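Long-range contact in STU0660 (Streptococcus thermophilus, PDB 3ZTH), which probably binds DNA as a large Csn2 protein of CRISPR-mediated bacterial immunity, and carries bound magnesium ions: residues L300-L310 and L321-R332. Sequence-based numbering, arbitrary orientation.
Sequences LLTKMLRQPSL and LNQLFHFSYRIR
Phe327 lays one face of its ring over the backbone of Leu301: the Leu301 CA atom stands 3.4 Å from the ring centroid and only 9° off its normal, a CH-pi contact. Leu301 carries its isobutyl group past the ring, and its CD2 meets Phe325 CB at 3.6 Å. Tyr329, with CG anti to its own N (chi1 -176°), extends along the 302-304 backbone toward Gln307. One ring face takes Thr302 O, 3.3 Å from Tyr329 CG and offset toward the rim. The side chain of the selenomethionine Met304, bent at its last torsion, crosses that of Tyr329 at about a right angle and sets Met304 CE 3.6 Å from Tyr329 CE2. Tyr329 OH is buried against Gln307 CG and has no polar partner in the model. The chain turns at a Schellman motif, which ends helix 312-324 and leads into Phe327 and Tyr329, with His326 at positive phi; Asn322 O accepts from both Phe325 N and Phe327 N, which come from opposite faces of its plane. The loop before this helix thus packs against the chain that leaves it, while Asp259 OD2 takes Lys303 N, Ser258 OG is hydrogen-bonded to Thr302 OG1 and Leu300 O, and Thr302 touches the magnesium ligand Gln26. Farther along, Gln307 extends its amide to Arg332, whose N donates to Gln307 OE1 at 2.6 Å and 161°, tilted out of the carbonyl plane. Gln307 NE2 lies 3.6 Å from Ile331 CG2, and the other branch of that isoleucine ends with CD1 3.5 Å from Leu310 CD1, next to Leu318 of the helix. Leu310 also packs on Ser309 of the second subunit.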
loop_
_atom_site.group_PDB
_atom_site.type_symbol
_atom_site.label_atom_id
_atom_site.label_comp_id
_atom_site.label_asym_id
_atom_site.label_seq_id
_atom_site.Cartn_x
_atom_site.Cartn_y
_atom_site.Cartn_z
ATOM N N LEU A 300 16.709 39.403 -29.836
ATOM C CA LEU A 300 17.621 39.144 -30.941
ATOM C C LEU A 300 17.292 37.840 -31.647
ATOM O O LEU A 300 16.665 36.961 -31.070
ATOM C CB LEU A 300 19.060 39.104 -30.423
ATOM C CG LEU A 300 19.491 40.411 -29.752
ATOM C CD1 LEU A 300 20.861 40.263 -29.122
ATOM C CD2 LEU A 300 19.488 41.529 -30.795
ATOM N N LEU A 301 17.714 37.722 -32.902
ATOM C CA LEU A 301 17.489 36.507 -33.686
ATOM C C LEU A 301 16.010 36.133 -33.743
ATOM O O LEU A 301 15.653 34.959 -33.695
ATOM C CB LEU A 301 18.283 35.343 -33.083
ATOM C CG LEU A 301 19.640 35.712 -32.469
ATOM C CD1 LEU A 301 20.266 34.478 -31.830
ATOM C CD2 LEU A 301 20.556 36.297 -33.525
ATOM N N THR A 302 15.148 37.132 -33.846
ATOM C CA THR A 302 13.719 36.862 -33.903
ATOM C C THR A 302 13.034 37.648 -35.003
ATOM O O THR A 302 13.003 38.881 -34.962
ATOM C CB THR A 302 13.001 37.228 -32.574
ATOM O OG1 THR A 302 13.615 36.546 -31.476
ATOM C CG2 THR A 302 11.540 36.819 -32.643
ATOM N N LYS A 303 12.506 36.947 -35.999
ATOM C CA LYS A 303 11.773 37.632 -37.043
ATOM C C LYS A 303 10.436 37.829 -36.354
ATOM O O LYS A 303 9.755 36.858 -36.036
ATOM C CB LYS A 303 11.583 36.761 -38.278
ATOM C CG LYS A 303 10.858 37.508 -39.381
ATOM C CD LYS A 303 10.299 36.588 -40.452
ATOM C CE LYS A 303 9.534 37.398 -41.498
ATOM N NZ LYS A 303 8.896 36.538 -42.537
HETATM N N MSE A 304 10.063 39.078 -36.111
HETATM C CA MSE A 304 8.818 39.341 -35.414
HETATM C C MSE A 304 7.675 39.890 -36.238
HETATM O O MSE A 304 7.870 40.678 -37.161
HETATM C CB MSE A 304 9.097 40.247 -34.223
HETATM C CG MSE A 304 9.916 39.533 -33.168
HETATM SE SE MSE A 304 10.417 40.595 -31.658
HETATM C CE MSE A 304 11.764 41.665 -32.556
ATOM N N LEU A 305 6.473 39.451 -35.882
ATOM C CA LEU A 305 5.247 39.857 -36.553
ATOM C C LEU A 305 4.897 41.293 -36.174
ATOM O O LEU A 305 4.434 42.073 -37.005
ATOM C CB LEU A 305 4.118 38.909 -36.142
ATOM C CG LEU A 305 2.793 38.986 -36.899
ATOM C CD1 LEU A 305 3.039 38.863 -38.399
ATOM C CD2 LEU A 305 1.876 37.871 -36.405
ATOM N N ARG A 306 5.124 41.627 -34.908
ATOM C CA ARG A 306 4.855 42.964 -34.392
ATOM C C ARG A 306 6.170 43.551 -33.910
ATOM O O ARG A 306 6.885 42.908 -33.148
ATOM C CB ARG A 306 3.894 42.898 -33.204
ATOM C CG ARG A 306 2.519 42.337 -33.511
ATOM C CD ARG A 306 1.699 42.198 -32.232
ATOM N NE ARG A 306 0.268 42.095 -32.509
ATOM C CZ ARG A 306 -0.673 41.987 -31.575
ATOM N NH1 ARG A 306 -0.344 41.963 -30.287
ATOM N NH2 ARG A 306 -1.951 41.917 -31.928
ATOM N N GLN A 307 6.488 44.766 -34.344
ATOM C CA GLN A 307 7.723 45.418 -33.921
ATOM C C GLN A 307 7.659 45.766 -32.453
ATOM O O GLN A 307 6.740 46.457 -32.020
ATOM C CB GLN A 307 7.951 46.713 -34.681
ATOM C CG GLN A 307 8.547 46.540 -36.038
ATOM C CD GLN A 307 9.235 47.801 -36.497
ATOM O OE1 GLN A 307 9.832 47.836 -37.575
ATOM N NE2 GLN A 307 9.162 48.850 -35.676
ATOM N N PRO A 308 8.637 45.301 -31.660
ATOM C CA PRO A 308 8.596 45.633 -30.235
ATOM C C PRO A 308 8.788 47.134 -30.076
ATOM O O PRO A 308 9.507 47.762 -30.854
ATOM C CB PRO A 308 9.751 44.819 -29.653
ATOM C CG PRO A 308 10.726 44.783 -30.783
ATOM C CD PRO A 308 9.839 44.513 -31.984
ATOM N N SER A 309 8.111 47.706 -29.087
ATOM C CA SER A 309 8.205 49.132 -28.818
ATOM C C SER A 309 9.558 49.387 -28.167
ATOM O O SER A 309 9.854 48.855 -27.090
ATOM C CB SER A 309 7.071 49.572 -27.883
ATOM O OG SER A 309 7.040 50.983 -27.746
ATOM N N LEU A 310 10.380 50.191 -28.833
ATOM C CA LEU A 310 11.703 50.497 -28.322
ATOM C C LEU A 310 12.094 51.926 -28.636
ATOM O O LEU A 310 11.526 52.553 -29.534
ATOM C CB LEU A 310 12.746 49.560 -28.939
ATOM C CG LEU A 310 12.611 48.056 -28.711
ATOM C CD1 LEU A 310 13.675 47.321 -29.529
ATOM C CD2 LEU A 310 12.751 47.750 -27.230
ATOM N N LEU A 321 23.225 44.609 -33.652
ATOM C CA LEU A 321 23.538 43.335 -33.017
ATOM C C LEU A 321 23.071 42.178 -33.873
ATOM O O LEU A 321 23.825 41.224 -34.101
ATOM C CB LEU A 321 22.915 43.247 -31.624
ATOM C CG LEU A 321 23.665 44.048 -30.555
ATOM C CD1 LEU A 321 22.905 43.985 -29.247
ATOM C CD2 LEU A 321 25.082 43.501 -30.386
ATOM N N ASN A 322 21.837 42.252 -34.357
ATOM C CA ASN A 322 21.331 41.183 -35.206
ATOM C C ASN A 322 22.284 40.950 -36.368
ATOM O O ASN A 322 22.635 39.815 -36.678
ATOM C CB ASN A 322 19.945 41.526 -35.732
ATOM C CG ASN A 322 18.858 40.804 -34.985
ATOM O OD1 ASN A 322 17.677 41.130 -35.114
ATOM N ND2 ASN A 322 19.250 39.806 -34.193
ATOM N N GLN A 323 22.714 42.034 -37.000
ATOM C CA GLN A 323 23.637 41.937 -38.118
ATOM C C GLN A 323 24.917 41.189 -37.731
ATOM O O GLN A 323 25.434 40.399 -38.522
ATOM C CB GLN A 323 23.977 43.336 -38.640
ATOM C CG GLN A 323 24.840 43.310 -39.879
ATOM C CD GLN A 323 24.961 44.657 -40.561
ATOM O OE1 GLN A 323 25.667 44.788 -41.564
ATOM N NE2 GLN A 323 24.270 45.666 -40.029
ATOM N N LEU A 324 25.420 41.426 -36.518
ATOM C CA LEU A 324 26.635 40.759 -36.047
ATOM C C LEU A 324 26.450 39.255 -35.948
ATOM O O LEU A 324 27.421 38.501 -35.892
ATOM C CB LEU A 324 27.061 41.292 -34.679
ATOM C CG LEU A 324 27.492 42.756 -34.612
ATOM C CD1 LEU A 324 28.164 42.979 -33.277
ATOM C CD2 LEU A 324 28.463 43.106 -35.741
ATOM N N PHE A 325 25.198 38.823 -35.903
ATOM C CA PHE A 325 24.887 37.406 -35.832
ATOM C C PHE A 325 24.371 36.961 -37.194
ATOM O O PHE A 325 23.904 35.843 -37.367
ATOM C CB PHE A 325 23.838 37.146 -34.750
ATOM C CG PHE A 325 24.386 37.221 -33.352
ATOM C CD1 PHE A 325 25.223 36.224 -32.868
ATOM C CD2 PHE A 325 24.078 38.291 -32.523
ATOM C CE1 PHE A 325 25.744 36.293 -31.580
ATOM C CE2 PHE A 325 24.594 38.367 -31.238
ATOM C CZ PHE A 325 25.428 37.367 -30.763
ATOM N N HIS A 326 24.474 37.855 -38.163
ATOM C CA HIS A 326 24.027 37.561 -39.506
ATOM C C HIS A 326 22.536 37.247 -39.544
ATOM O O HIS A 326 22.078 36.487 -40.396
ATOM C CB HIS A 326 24.826 36.391 -40.078
ATOM C CG HIS A 326 26.295 36.655 -40.162
ATOM N ND1 HIS A 326 26.820 37.704 -40.885
ATOM C CD2 HIS A 326 27.351 36.019 -39.600
ATOM C CE1 HIS A 326 28.135 37.704 -40.765
ATOM N NE2 HIS A 326 28.484 36.693 -39.990
ATOM N N PHE A 327 21.780 37.816 -38.610
ATOM C CA PHE A 327 20.341 37.604 -38.604
ATOM C C PHE A 327 19.759 38.808 -39.335
ATOM O O PHE A 327 20.124 39.953 -39.045
ATOM C CB PHE A 327 19.802 37.536 -37.180
ATOM C CG PHE A 327 18.427 36.941 -37.091
ATOM C CD1 PHE A 327 18.240 35.574 -37.245
ATOM C CD2 PHE A 327 17.313 37.748 -36.886
ATOM C CE1 PHE A 327 16.964 35.023 -37.196
ATOM C CE2 PHE A 327 16.035 37.201 -36.836
ATOM C CZ PHE A 327 15.862 35.844 -36.989
ATOM N N SER A 328 18.849 38.547 -40.268
ATOM C CA SER A 328 18.241 39.588 -41.100
ATOM C C SER A 328 17.171 40.525 -40.523
ATOM O O SER A 328 16.943 41.605 -41.070
ATOM C CB SER A 328 17.673 38.945 -42.366
ATOM O OG SER A 328 16.598 38.069 -42.044
ATOM N N TYR A 329 16.500 40.141 -39.445
ATOM C CA TYR A 329 15.462 41.017 -38.903
ATOM C C TYR A 329 15.919 42.444 -38.614
ATOM O O TYR A 329 17.032 42.671 -38.136
ATOM C CB TYR A 329 14.861 40.440 -37.627
ATOM C CG TYR A 329 13.722 41.287 -37.120
ATOM C CD1 TYR A 329 12.461 41.218 -37.723
ATOM C CD2 TYR A 329 13.912 42.198 -36.078
ATOM C CE1 TYR A 329 11.419 42.034 -37.305
ATOM C CE2 TYR A 329 12.872 43.024 -35.648
ATOM C CZ TYR A 329 11.629 42.937 -36.266
ATOM O OH TYR A 329 10.597 43.738 -35.842
ATOM N N ARG A 330 15.045 43.405 -38.901
ATOM C CA ARG A 330 15.358 44.807 -38.659
ATOM C C ARG A 330 14.128 45.608 -38.269
ATOM O O ARG A 330 13.067 45.492 -38.882
ATOM C CB ARG A 330 15.967 45.463 -39.905
ATOM C CG ARG A 330 17.293 44.898 -40.368
ATOM C CD ARG A 330 18.466 45.415 -39.557
ATOM N NE ARG A 330 19.719 44.871 -40.072
ATOM C CZ ARG A 330 20.051 43.583 -40.021
ATOM N NH1 ARG A 330 19.224 42.703 -39.471
ATOM N NH2 ARG A 330 21.203 43.168 -40.531
ATOM N N ILE A 331 14.283 46.425 -37.240
ATOM C CA ILE A 331 13.211 47.298 -36.807
ATOM C C ILE A 331 13.237 48.438 -37.830
ATOM O O ILE A 331 14.291 49.012 -38.091
ATOM C CB ILE A 331 13.496 47.826 -35.382
ATOM C CG1 ILE A 331 13.231 46.709 -34.373
ATOM C CG2 ILE A 331 12.660 49.063 -35.086
ATOM C CD1 ILE A 331 13.733 47.005 -32.984
ATOM N N ARG A 332 12.096 48.736 -38.441
ATOM C CA ARG A 332 12.033 49.806 -39.432
ATOM C C ARG A 332 11.572 51.117 -38.807
ATOM O O ARG A 332 10.696 51.140 -37.939
ATOM C CB ARG A 332 11.098 49.433 -40.593
ATOM C CG ARG A 332 11.723 48.579 -41.706
ATOM C CD ARG A 332 11.776 47.094 -41.358
ATOM N NE ARG A 332 12.223 46.285 -42.495
ATOM C CZ ARG A 332 12.424 44.967 -42.459
ATOM N NH1 ARG A 332 12.222 44.278 -41.338
ATOM N NH2 ARG A 332 12.831 44.333 -43.552
#